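Long-range contacts in 4-alpha-glucanotransferase (Corynebacterium glutamicum, PDB 5B68), which is an amylomaltase-type enzyme built round a TIM barrel, with a beta-sandwich domain nearer the N terminus: residues A[164-169]-A[524-529]; A[404-409]-A[427-432]; A[598-603]-A[615-620]; A[658-663]-A[673-678]. One frame throughout, in Å; residues are numbered along the deposited sequence.

Contact 1: A[164-169]-A[524-529]; sequences ARLSTA and RGIMGT
Leu166 meets Arg524 where the Schellman motif closing helix 515-523, with Gly525 at positive phi, packs on the turn that enters helix 167-174, close to TIM-barrel strand 528-531. Backbone polar contacts come first. Leu166 N donates to Arg524 O over 2.9 Å, almost straight at 177°. The same oxygen receives Arg165 CA in a CA-H...O contact of 3.5 Å, while Arg524 CA makes a similar contact with Ala164 O. A water adds a bridge, donating to Gly525 O at 2.9 Å and to Thr168 OG1, which is also bonded to Ala503 O.

The apolar part is small: Leu166 CD1 rests on Ile526 CG1 at 3.8 Å, and both side chains also touch Val505 of strand 504-507. Arg165 supplies a flat group. With CG anti to the backbone N (chi1 -168°), this atom lies beside Arg524 C, and the extended chain brings the guanidinium to Gly525, whose CA lies over a face. NH1 forms a salt bridge with Asp170. Packing is tightest at the glycine, where Ala169 CB and Gly525 CA approach to 3.5 Å, less than usual van der Waals contact.

Contact 2: A[404-409]-A[427-432]; sequences VLAPDA and QPPWHP
Leu405 and Trp430 form a single antiparallel beta bridge, a non-hydrogen-bonded pair in the TIM-barrel-family part of the chain, joining the loop before strand 409-413 to the one before helix 434-437. The bonds lie on either side of the pair: His431 N donates to Val404 O at 2.8 Å, and Ala406 N to Pro429 O at 2.9 Å.

The Leu405 side chain leaves the backbone pointing away, yet its CB already touches Pro429 O at 3.7 Å. With CG anti to the carbonyl carbon (chi1 -66°), CG stays near that oxygen and the two methyls divide. CD1 reaches Pro428 CG at 4.3 Å, whereas CD2 sits closer, 3.4 Å from Pro429 O, and approaches Trp430 CE3 obliquely. The indole lies alongside Val404, both side chains pointing the same way, with Val404 CG2 on Trp430 CZ3 at 3.7 Å and Val404 O at the ring edge. Its other neighbours include Pro442 and Leu446 of helix 441-452. The imidazole of His431 turns from the 404-409 segment; its buried ND1 has no partner in the model. Beyond the bridge, a type I turn from Ala406 to Ala409 curls round Pro429, setting Ala409 O 3.4 Å from Pro429 CD.

Contact 3: A[598-603]-A[615-620]; sequences QAEILD and EYVGLE
Leu602 CB lies over one face of the Tyr616 ring, a CH-pi contact 3.7 Å from the centroid and 18° off the normal, displaced toward the rim; Leu602 CD1 lies against Tyr616 CD2. At the edge of the ring, near its plane, Asp603 OD1 stands 3.2 Å from Tyr616 CD1. Carboxylate and ring are turned 52° apart, and the two side chains pass in opposite senses. The phenol OH is bonded to Pro612 O.

The carboxylate also grips the backbone of the loop. Tyr616 N donates to the syn lone pair of Asp603 OD1 at 3.0 Å, and a water links that oxygen to Glu615 N. Asp603 OD2 and Glu615 OE2 are 4.4 Å apart; a second water donates to both, at 2.6 Å to Asp603 OD2, which probably eases the repulsion of like charges. Asp603 OD2 also meets Val617 CG2 at 3.4 Å.

Ala599 CB adds apolar contacts, 3.7 Å from Val617 CG2 and against Tyr616 CB. From there a type II turn, Tyr616 to Leu619 with Gly618 inside it, carries the chain away. The contact folds the loop back on helix 587-607, which it follows, far from the centre of the chain; Leu602 meanwhile packs on Leu630 and Leu634 of helix 627-639, the helix to which this loop leads.

Contact 4: A[658-663]-A[673-678]; sequences RAQNQP and WCIPLC. With SO4 (sulfate ion), chain E.
Asn661 lies over one face of the Trp673 indole, its amide tilted 22° from the ring plane. CB stands 3.9 Å from the centroid of the six-membered ring in a CH-pi contact, and Asn661 CG comes to 3.3 Å of Trp673 CZ2. From there Asn661 ND2 donates to O1 of a sulfate ion at 3.0 Å, and also to Asp561 OD1. The amide of Gln660 is turned nearly parallel to the same indole, 8° apart, but its contact with the ring is an oblique one through CG.

The two limbs of the loop that follows TIM-barrel strand 645-649 and helix 650-654 run almost antiparallel, without regular strand structure. The Gln660 backbone takes Trp673 N on its carbonyl at 2.8 Å, and its side chain, bent about CB-CG, which turns CD back (chi2 57°), grips the backbone of Ile675 from both ends. Ile675 N donates to Gln660 OE1 at 2.9 Å, and Gln660 NE2 donates to Ile675 O at 3.0 Å, on a lone pair in the carbonyl plane.

Arg658 crosses Ile675, whose CG2 lies over a guanidinium face and touches Arg658 CB. Arg658 NE donates to a water that also lies 2.8 Å from Pro676 O; NH1 is bonded to Ser281 O, with Cys678 SG at the guanidinium edge, 4.0 Å from NH1.

From the N terminus, contact 1 opens first, just after strand 153-162, at the entry to helix 167-174, and closes 355 residues later on the segment leading into barrel strand 528-531. Within that long span contact 2 opens and closes a short loop round strands 409-413 and 423-424, ending before helix 434-437. Contacts 3 and 4 then follow in series, none crossing another: 598-603 with 615-620 folds a loop onto helix 587-607, while contact 4 pairs two limbs of the loop after helix 650-654. No two contacts touch; the nearest, 2 and 4, keep about 11 Å between closest atoms, whereas the centres of 2 and 3 are 47 Å apart.

Contact 1: A[164-169]-A[524-529]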
loop_
_atom_site.group_PDB
_atom_site.type_symbol
_atom_site.label_atom_id
_atom_site.label_comp_id
_atom_site.label_asym_id
_atom_site.label_seq_id
_atom_site.Cartn_x
_atom_site.Cartn_y
_atom_site.Cartn_z
ATOM N N ALA A 164 -5.245 -19.633 -7.895
ATOM C CA ALA A 164 -5.735 -20.160 -6.646
ATOM C C ALA A 164 -4.808 -19.814 -5.419
ATOM O O ALA A 164 -5.304 -19.513 -4.369
ATOM C CB ALA A 164 -5.957 -21.681 -6.772
ATOM N N ARG A 165 -3.478 -19.860 -5.617
ATOM C CA ARG A 165 -2.529 -19.675 -4.539
ATOM C C ARG A 165 -1.188 -19.161 -5.068
ATOM O O ARG A 165 -0.657 -19.624 -6.083
ATOM C CB ARG A 165 -2.329 -20.998 -3.832
ATOM C CG ARG A 165 -1.583 -20.905 -2.479
ATOM C CD ARG A 165 -1.366 -22.306 -1.886
ATOM N NE ARG A 165 -0.503 -22.283 -0.678
ATOM C CZ ARG A 165 -0.869 -21.854 0.522
ATOM N NH1 ARG A 165 0.001 -21.970 1.523
ATOM N NH2 ARG A 165 -2.095 -21.345 0.782
ATOM N N LEU A 166 -0.662 -18.166 -4.381
ATOM C CA LEU A 166 0.669 -17.626 -4.636
ATOM C C LEU A 166 1.740 -18.719 -4.367
ATOM O O LEU A 166 1.734 -19.298 -3.281
ATOM C CB LEU A 166 0.915 -16.451 -3.674
ATOM C CG LEU A 166 0.150 -15.225 -4.027
ATOM C CD1 LEU A 166 0.051 -14.288 -2.870
ATOM C CD2 LEU A 166 0.795 -14.543 -5.232
ATOM N N SER A 167 2.585 -18.985 -5.341
ATOM C CA SER A 167 3.690 -19.977 -5.208
ATOM C C SER A 167 4.678 -19.642 -4.092
ATOM O O SER A 167 5.217 -20.581 -3.450
ATOM C CB SER A 167 4.399 -20.135 -6.539
ATOM O OG SER A 167 3.469 -20.453 -7.510
ATOM N N THR A 168 4.882 -18.348 -3.779
ATOM C CA THR A 168 5.814 -17.995 -2.708
ATOM C C THR A 168 5.338 -18.488 -1.317
ATOM O O THR A 168 6.149 -18.613 -0.378
ATOM C CB THR A 168 6.016 -16.464 -2.608
ATOM O OG1 THR A 168 4.746 -15.816 -2.669
ATOM C CG2 THR A 168 6.987 -15.926 -3.732
ATOM N N ALA A 169 4.029 -18.661 -1.138
ATOM C CA ALA A 169 3.458 -19.043 0.170
ATOM C C ALA A 169 4.078 -20.382 0.645
ATOM O O ALA A 169 4.708 -20.444 1.715
ATOM C CB ALA A 169 1.917 -19.080 0.105
ATOM N N ARG A 524 -5.318 -17.945 -0.579
ATOM C CA ARG A 524 -4.477 -17.456 -1.701
ATOM C C ARG A 524 -3.017 -17.409 -1.451
ATOM O O ARG A 524 -2.243 -16.941 -2.321
ATOM C CB ARG A 524 -4.925 -16.025 -2.055
ATOM C CG ARG A 524 -6.345 -15.945 -2.482
ATOM C CD ARG A 524 -6.467 -15.982 -3.985
ATOM N NE ARG A 524 -7.814 -15.616 -4.342
ATOM C CZ ARG A 524 -8.291 -15.558 -5.585
ATOM N NH1 ARG A 524 -7.566 -15.834 -6.693
ATOM N NH2 ARG A 524 -9.565 -15.172 -5.730
ATOM N N GLY A 525 -2.581 -17.791 -0.233
ATOM C CA GLY A 525 -1.233 -17.617 0.153
ATOM C C GLY A 525 -0.765 -16.223 0.494
ATOM O O GLY A 525 0.443 -15.965 0.437
ATOM N N ILE A 526 -1.716 -15.355 0.886
ATOM C CA ILE A 526 -1.397 -14.044 1.349
ATOM C C ILE A 526 -1.083 -14.132 2.846
ATOM O O ILE A 526 -1.917 -14.642 3.635
ATOM C CB ILE A 526 -2.526 -13.082 1.038
ATOM C CG1 ILE A 526 -2.648 -12.940 -0.512
ATOM C CG2 ILE A 526 -2.294 -11.732 1.697
ATOM C CD1 ILE A 526 -3.911 -12.185 -0.992
ATOM N N MET A 527 0.066 -13.585 3.228
ATOM C CA MET A 527 0.546 -13.658 4.606
ATOM C C MET A 527 -0.036 -12.608 5.435
ATOM O O MET A 527 -0.338 -11.495 4.956
ATOM C CB MET A 527 2.053 -13.572 4.598
ATOM C CG MET A 527 2.706 -14.722 3.865
ATOM S SD MET A 527 4.511 -14.650 4.016
ATOM C CE MET A 527 5.000 -15.754 2.690
ATOM N N GLY A 528 -0.261 -12.934 6.713
ATOM C CA GLY A 528 -0.601 -11.965 7.727
ATOM C C GLY A 528 0.584 -11.217 8.301
ATOM O O GLY A 528 1.712 -11.399 7.853
ATOM N N THR A 529 0.326 -10.384 9.308
ATOM C CA THR A 529 1.370 -9.668 10.033
ATOM C C THR A 529 1.158 -9.891 11.540
ATOM O O THR A 529 0.081 -9.602 12.052
ATOM C CB THR A 529 1.334 -8.145 9.746
ATOM O OG1 THR A 529 0.005 -7.648 9.986
ATOM C CG2 THR A 529 1.656 -7.886 8.333
HETATM O O HOH W 1 2.991 -14.768 -0.431
#

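Contact 2: A[404-409]-A[427-432]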
loop_
_atom_site.group_PDB
_atom_site.type_symbol
_atom_site.label_atom_id
_atom_site.label_comp_id
_atom_site.label_asym_id
_atom_site.label_seq_id
_atom_site.Cartn_x
_atom_site.Cartn_y
_atom_site.Cartn_z
ATOM N N VAL A 404 -13.354 6.397 -11.535
ATOM C CA VAL A 404 -13.440 5.197 -10.749
ATOM C C VAL A 404 -13.324 5.464 -9.224
ATOM O O VAL A 404 -13.123 4.528 -8.476
ATOM C CB VAL A 404 -12.427 4.117 -11.193
ATOM C CG1 VAL A 404 -12.700 3.628 -12.619
ATOM C CG2 VAL A 404 -10.976 4.548 -11.049
ATOM N N LEU A 405 -13.542 6.707 -8.800
ATOM C CA LEU A 405 -13.525 7.074 -7.358
ATOM C C LEU A 405 -14.863 7.561 -6.923
ATOM O O LEU A 405 -15.733 7.873 -7.756
ATOM C CB LEU A 405 -12.467 8.177 -7.138
ATOM C CG LEU A 405 -11.038 7.727 -7.394
ATOM C CD1 LEU A 405 -10.094 8.922 -7.505
ATOM C CD2 LEU A 405 -10.557 6.737 -6.364
ATOM N N ALA A 406 -15.065 7.683 -5.623
ATOM C CA ALA A 406 -16.243 8.317 -5.056
ATOM C C ALA A 406 -15.726 9.467 -4.175
ATOM O O ALA A 406 -15.660 9.317 -2.950
ATOM C CB ALA A 406 -17.050 7.298 -4.243
ATOM N N PRO A 407 -15.333 10.609 -4.795
ATOM C CA PRO A 407 -14.638 11.629 -4.025
ATOM C C PRO A 407 -15.454 12.368 -2.942
ATOM O O PRO A 407 -14.844 12.969 -2.059
ATOM C CB PRO A 407 -14.121 12.617 -5.131
ATOM C CG PRO A 407 -15.035 12.397 -6.277
ATOM C CD PRO A 407 -15.326 10.932 -6.244
ATOM N N ASP A 408 -16.782 12.244 -2.923
ATOM C CA ASP A 408 -17.544 12.851 -1.822
ATOM C C ASP A 408 -17.570 12.015 -0.569
ATOM O O ASP A 408 -18.213 12.382 0.402
ATOM C CB ASP A 408 -18.940 13.186 -2.309
ATOM C CG ASP A 408 -18.957 14.350 -3.327
ATOM O OD1 ASP A 408 -17.973 15.053 -3.477
ATOM O OD2 ASP A 408 -19.995 14.598 -3.937
ATOM N N ALA A 409 -16.876 10.876 -0.572
ATOM C CA ALA A 409 -16.666 10.083 0.632
ATOM C C ALA A 409 -15.165 10.162 0.950
ATOM O O ALA A 409 -14.295 10.403 0.063
ATOM C CB ALA A 409 -17.094 8.611 0.421
ATOM N N GLN A 427 -8.648 9.938 2.230
ATOM C CA GLN A 427 -8.530 9.413 0.881
ATOM C C GLN A 427 -9.873 9.226 0.190
ATOM O O GLN A 427 -10.813 8.831 0.829
ATOM C CB GLN A 427 -7.780 8.096 0.935
ATOM C CG GLN A 427 -6.434 8.201 1.620
ATOM C CD GLN A 427 -6.138 7.007 2.469
ATOM O OE1 GLN A 427 -6.960 6.128 2.598
ATOM N NE2 GLN A 427 -4.953 6.956 3.025
ATOM N N PRO A 428 -9.946 9.452 -1.117
ATOM C CA PRO A 428 -11.180 9.090 -1.818
ATOM C C PRO A 428 -11.212 7.597 -2.135
ATOM O O PRO A 428 -10.228 7.064 -2.627
ATOM C CB PRO A 428 -11.113 9.944 -3.089
ATOM C CG PRO A 428 -9.671 10.089 -3.387
ATOM C CD PRO A 428 -8.993 10.099 -2.024
ATOM N N PRO A 429 -12.317 6.909 -1.846
ATOM C CA PRO A 429 -12.287 5.468 -2.099
ATOM C C PRO A 429 -12.533 5.162 -3.550
ATOM O O PRO A 429 -13.156 5.912 -4.262
ATOM C CB PRO A 429 -13.428 4.960 -1.256
ATOM C CG PRO A 429 -14.401 6.092 -1.176
ATOM C CD PRO A 429 -13.538 7.312 -1.135
ATOM N N TRP A 430 -12.204 3.946 -3.939
ATOM C CA TRP A 430 -12.644 3.448 -5.218
ATOM C C TRP A 430 -14.171 3.458 -5.222
ATOM O O TRP A 430 -14.800 3.268 -4.211
ATOM C CB TRP A 430 -12.256 1.988 -5.390
ATOM C CG TRP A 430 -10.829 1.622 -5.513
ATOM C CD1 TRP A 430 -10.159 0.751 -4.734
ATOM C CD2 TRP A 430 -9.913 2.019 -6.536
ATOM N NE1 TRP A 430 -8.875 0.600 -5.166
ATOM C CE2 TRP A 430 -8.697 1.367 -6.279
ATOM C CE3 TRP A 430 -9.995 2.870 -7.628
ATOM C CZ2 TRP A 430 -7.582 1.543 -7.071
ATOM C CZ3 TRP A 430 -8.887 3.040 -8.410
ATOM C CH2 TRP A 430 -7.696 2.386 -8.127
ATOM N N HIS A 431 -14.747 3.686 -6.384
ATOM C CA HIS A 431 -16.139 3.439 -6.579
ATOM C C HIS A 431 -16.274 1.920 -6.876
ATOM O O HIS A 431 -15.693 1.452 -7.861
ATOM C CB HIS A 431 -16.644 4.273 -7.784
ATOM C CG HIS A 431 -18.113 4.167 -7.975
ATOM N ND1 HIS A 431 -18.988 5.220 -7.821
ATOM C CD2 HIS A 431 -18.879 3.080 -8.195
ATOM C CE1 HIS A 431 -20.226 4.775 -7.954
ATOM N NE2 HIS A 431 -20.180 3.489 -8.225
ATOM N N PRO A 432 -16.978 1.150 -6.010
ATOM C CA PRO A 432 -17.038 -0.297 -6.200
ATOM C C PRO A 432 -17.559 -0.802 -7.554
ATOM O O PRO A 432 -17.130 -1.891 -7.975
ATOM C CB PRO A 432 -17.967 -0.781 -5.116
ATOM C CG PRO A 432 -17.982 0.324 -4.080
ATOM C CD PRO A 432 -17.617 1.600 -4.770
#

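Contact 3: A[598-603]-A[615-620]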
loop_
_atom_site.group_PDB
_atom_site.type_symbol
_atom_site.label_atom_id
_atom_site.label_comp_id
_atom_site.label_asym_id
_atom_site.label_seq_id
_atom_site.Cartn_x
_atom_site.Cartn_y
_atom_site.Cartn_z
ATOM N N GLN A 598 5.526 -6.258 29.302
ATOM C CA GLN A 598 6.947 -6.558 28.932
ATOM C C GLN A 598 7.480 -7.775 29.716
ATOM O O GLN A 598 8.053 -8.720 29.150
ATOM C CB GLN A 598 7.835 -5.357 29.103
ATOM C CG GLN A 598 7.584 -4.277 28.056
ATOM C CD GLN A 598 8.658 -3.246 27.927
ATOM O OE1 GLN A 598 9.856 -3.495 28.125
ATOM N NE2 GLN A 598 8.248 -2.039 27.560
ATOM N N ALA A 599 7.186 -7.819 31.002
ATOM C CA ALA A 599 7.701 -8.902 31.837
ATOM C C ALA A 599 7.161 -10.178 31.409
ATOM O O ALA A 599 7.877 -11.169 31.274
ATOM C CB ALA A 599 7.375 -8.638 33.338
ATOM N N GLU A 600 5.856 -10.196 31.161
ATOM C CA GLU A 600 5.189 -11.379 30.710
ATOM C C GLU A 600 5.764 -11.894 29.379
ATOM O O GLU A 600 5.866 -13.137 29.160
ATOM C CB GLU A 600 3.664 -11.128 30.585
ATOM C CG GLU A 600 2.935 -11.168 31.934
ATOM C CD GLU A 600 1.455 -10.815 31.832
ATOM O OE1 GLU A 600 0.764 -11.508 31.077
ATOM O OE2 GLU A 600 1.010 -9.894 32.554
ATOM N N ILE A 601 6.097 -10.951 28.486
ATOM C CA ILE A 601 6.687 -11.329 27.180
ATOM C C ILE A 601 8.094 -11.917 27.371
ATOM O O ILE A 601 8.432 -12.951 26.747
ATOM C CB ILE A 601 6.793 -10.097 26.247
ATOM C CG1 ILE A 601 5.379 -9.690 25.761
ATOM C CG2 ILE A 601 7.684 -10.396 25.035
ATOM C CD1 ILE A 601 5.371 -8.406 24.952
ATOM N N LEU A 602 8.869 -11.275 28.242
ATOM C CA LEU A 602 10.222 -11.741 28.526
ATOM C C LEU A 602 10.169 -13.132 29.171
ATOM O O LEU A 602 11.017 -13.986 28.883
ATOM C CB LEU A 602 10.958 -10.733 29.409
ATOM C CG LEU A 602 11.211 -9.346 28.745
ATOM C CD1 LEU A 602 11.660 -8.332 29.779
ATOM C CD2 LEU A 602 12.213 -9.389 27.588
ATOM N N ASP A 603 9.175 -13.367 30.059
ATOM C CA ASP A 603 8.953 -14.728 30.578
ATOM C C ASP A 603 8.606 -15.723 29.514
ATOM O O ASP A 603 9.048 -16.891 29.543
ATOM C CB ASP A 603 7.876 -14.739 31.683
ATOM C CG ASP A 603 8.391 -14.176 33.011
ATOM O OD1 ASP A 603 9.636 -14.017 33.189
ATOM O OD2 ASP A 603 7.513 -13.810 33.826
ATOM N N GLU A 615 12.735 -14.778 35.740
ATOM C CA GLU A 615 11.484 -14.411 36.388
ATOM C C GLU A 615 11.332 -12.892 36.388
ATOM O O GLU A 615 11.576 -12.229 37.364
ATOM C CB GLU A 615 11.381 -15.004 37.786
ATOM C CG GLU A 615 11.444 -16.519 37.800
ATOM C CD GLU A 615 10.293 -17.170 37.064
ATOM O OE1 GLU A 615 10.379 -18.370 36.769
ATOM O OE2 GLU A 615 9.296 -16.484 36.776
ATOM N N TYR A 616 11.037 -12.369 35.207
ATOM C CA TYR A 616 10.952 -10.941 34.932
ATOM C C TYR A 616 9.873 -10.150 35.676
ATOM O O TYR A 616 10.051 -8.995 35.951
ATOM C CB TYR A 616 10.902 -10.704 33.417
ATOM C CG TYR A 616 12.155 -11.185 32.722
ATOM C CD1 TYR A 616 12.268 -12.486 32.289
ATOM C CD2 TYR A 616 13.220 -10.342 32.522
ATOM C CE1 TYR A 616 13.409 -12.930 31.666
ATOM C CE2 TYR A 616 14.366 -10.775 31.900
ATOM C CZ TYR A 616 14.454 -12.072 31.479
ATOM O OH TYR A 616 15.584 -12.502 30.867
ATOM N N VAL A 617 8.738 -10.762 35.939
ATOM C CA VAL A 617 7.643 -10.089 36.664
ATOM C C VAL A 617 8.161 -9.849 38.062
ATOM O O VAL A 617 8.441 -10.791 38.779
ATOM C CB VAL A 617 6.348 -10.950 36.740
ATOM C CG1 VAL A 617 5.264 -10.290 37.605
ATOM C CG2 VAL A 617 5.794 -11.258 35.339
ATOM N N GLY A 618 8.326 -8.594 38.410
ATOM C CA GLY A 618 8.793 -8.231 39.723
ATOM C C GLY A 618 10.039 -7.400 39.616
ATOM O O GLY A 618 10.296 -6.595 40.503
ATOM N N LEU A 619 10.812 -7.602 38.540
ATOM C CA LEU A 619 12.058 -6.877 38.328
ATOM C C LEU A 619 11.831 -5.401 37.976
ATOM O O LEU A 619 10.907 -5.099 37.272
ATOM C CB LEU A 619 12.861 -7.545 37.195
ATOM C CG LEU A 619 13.985 -8.585 37.432
ATOM C CD1 LEU A 619 14.008 -9.250 38.800
ATOM C CD2 LEU A 619 14.015 -9.623 36.316
ATOM N N GLU A 620 12.728 -4.538 38.410
ATOM C CA GLU A 620 12.728 -3.158 38.008
ATOM C C GLU A 620 13.114 -3.115 36.558
ATOM O O GLU A 620 13.794 -3.993 36.074
ATOM C CB GLU A 620 13.752 -2.371 38.794
ATOM C CG GLU A 620 13.419 -2.223 40.261
ATOM C CD GLU A 620 13.242 -0.783 40.655
ATOM O OE1 GLU A 620 12.295 -0.509 41.416
ATOM O OE2 GLU A 620 14.035 0.072 40.195
HETATM O O HOH W 2 11.742 -16.130 33.369
HETATM O O HOH W 3 8.015 -13.962 36.398
#

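Contact 4: A[658-663]-A[673-678]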
loop_
_atom_site.group_PDB
_atom_site.type_symbol
_atom_site.label_atom_id
_atom_site.label_comp_id
_atom_site.label_asym_id
_atom_site.label_seq_id
_atom_site.Cartn_x
_atom_site.Cartn_y
_atom_site.Cartn_z
ATOM N N ARG A 658 14.381 6.935 18.858
ATOM C CA ARG A 658 13.312 7.828 18.321
ATOM C C ARG A 658 12.282 7.146 17.359
ATOM O O ARG A 658 12.677 6.539 16.348
ATOM C CB ARG A 658 13.954 9.009 17.642
ATOM C CG ARG A 658 14.903 9.770 18.539
ATOM C CD ARG A 658 15.134 11.168 18.044
ATOM N NE ARG A 658 16.126 11.265 16.972
ATOM C CZ ARG A 658 16.433 12.412 16.351
ATOM N NH1 ARG A 658 17.346 12.449 15.400
ATOM N NH2 ARG A 658 15.827 13.560 16.693
ATOM N N ALA A 659 10.974 7.262 17.699
ATOM C CA ALA A 659 9.849 6.872 16.830
ATOM C C ALA A 659 9.885 7.642 15.535
ATOM O O ALA A 659 10.298 8.821 15.489
ATOM C CB ALA A 659 8.501 7.041 17.504
ATOM N N GLN A 660 9.577 6.929 14.449
ATOM C CA GLN A 660 9.524 7.571 13.138
ATOM C C GLN A 660 8.165 8.287 12.980
ATOM O O GLN A 660 8.099 9.358 12.346
ATOM C CB GLN A 660 9.642 6.519 12.028
ATOM C CG GLN A 660 9.802 7.109 10.608
ATOM C CD GLN A 660 10.977 8.023 10.421
ATOM O OE1 GLN A 660 10.819 9.246 10.334
ATOM N NE2 GLN A 660 12.210 7.449 10.317
ATOM N N ASN A 661 7.134 7.629 13.461
ATOM C CA ASN A 661 5.754 8.146 13.400
ATOM C C ASN A 661 5.082 7.913 14.737
ATOM O O ASN A 661 5.208 6.804 15.303
ATOM C CB ASN A 661 4.969 7.381 12.323
ATOM C CG ASN A 661 3.518 7.916 12.125
ATOM O OD1 ASN A 661 3.302 9.115 12.062
ATOM N ND2 ASN A 661 2.559 7.015 12.005
ATOM N N GLN A 662 4.357 8.922 15.244
ATOM C CA GLN A 662 3.455 8.716 16.400
ATOM C C GLN A 662 2.031 8.797 15.839
ATOM O O GLN A 662 1.613 9.897 15.475
ATOM C CB GLN A 662 3.696 9.771 17.500
ATOM C CG GLN A 662 2.730 9.634 18.655
ATOM C CD GLN A 662 2.790 8.256 19.279
ATOM O OE1 GLN A 662 1.831 7.479 19.231
ATOM N NE2 GLN A 662 3.954 7.920 19.813
ATOM N N PRO A 663 1.321 7.645 15.678
ATOM C CA PRO A 663 -0.018 7.717 15.047
ATOM C C PRO A 663 -0.956 8.681 15.767
ATOM O O PRO A 663 -0.807 8.883 16.994
ATOM C CB PRO A 663 -0.532 6.254 15.108
ATOM C CG PRO A 663 0.733 5.460 14.964
ATOM C CD PRO A 663 1.770 6.228 15.762
ATOM N N TRP A 673 7.968 11.015 10.079
ATOM C CA TRP A 673 8.506 10.695 8.776
ATOM C C TRP A 673 9.764 11.475 8.434
ATOM O O TRP A 673 10.191 11.481 7.312
ATOM C CB TRP A 673 7.455 10.880 7.699
ATOM C CG TRP A 673 6.138 10.322 8.060
ATOM C CD1 TRP A 673 5.004 11.014 8.298
ATOM C CD2 TRP A 673 5.805 8.945 8.220
ATOM N NE1 TRP A 673 3.988 10.168 8.596
ATOM C CE2 TRP A 673 4.456 8.886 8.562
ATOM C CE3 TRP A 673 6.526 7.752 8.117
ATOM C CZ2 TRP A 673 3.805 7.698 8.805
ATOM C CZ3 TRP A 673 5.873 6.578 8.353
ATOM C CH2 TRP A 673 4.528 6.555 8.693
ATOM N N CYS A 674 10.324 12.147 9.423
ATOM C CA CYS A 674 11.512 12.970 9.250
ATOM C C CYS A 674 12.717 12.626 10.137
ATOM O O CYS A 674 13.629 13.412 10.243
ATOM C CB CYS A 674 11.155 14.433 9.467
ATOM S SG CYS A 674 9.882 15.017 8.331
ATOM N N ILE A 675 12.687 11.470 10.782
ATOM C CA ILE A 675 13.680 11.131 11.794
ATOM C C ILE A 675 14.804 10.299 11.187
ATOM O O ILE A 675 14.604 9.149 10.884
ATOM C CB ILE A 675 13.025 10.316 12.931
ATOM C CG1 ILE A 675 11.812 11.046 13.523
ATOM C CG2 ILE A 675 14.032 9.950 14.002
ATOM C CD1 ILE A 675 12.106 12.396 14.131
ATOM N N PRO A 676 15.986 10.888 11.034
ATOM C CA PRO A 676 17.149 10.160 10.448
ATOM C C PRO A 676 17.661 9.024 11.334
ATOM O O PRO A 676 17.442 9.030 12.569
ATOM C CB PRO A 676 18.208 11.210 10.328
ATOM C CG PRO A 676 17.925 12.109 11.469
ATOM C CD PRO A 676 16.437 12.173 11.616
ATOM N N LEU A 677 18.249 8.015 10.718
ATOM C CA LEU A 677 18.674 6.802 11.459
ATOM C C LEU A 677 19.818 7.210 12.406
ATOM O O LEU A 677 20.852 7.710 11.948
ATOM C CB LEU A 677 19.169 5.732 10.459
ATOM C CG LEU A 677 19.556 4.368 11.080
ATOM C CD1 LEU A 677 18.339 3.663 11.654
ATOM C CD2 LEU A 677 20.324 3.512 10.053
ATOM N N CYS A 678 19.618 7.004 13.705
ATOM C CA CYS A 678 20.683 7.315 14.658
ATOM C C CYS A 678 20.813 6.218 15.676
ATOM O O CYS A 678 19.822 5.530 15.937
ATOM C CB CYS A 678 20.372 8.620 15.372
ATOM S SG CYS A 678 20.353 10.085 14.282
HETATM S S SO4 E . -1.236 8.399 11.299
HETATM O O1 SO4 E . 0.103 8.163 10.692
HETATM O O2 SO4 E . -2.192 8.397 10.176
HETATM O O3 SO4 E . -1.552 7.293 12.231
HETATM O O4 SO4 E . -1.262 9.631 12.097
HETATM O O HOH W 4 17.216 9.558 15.312
#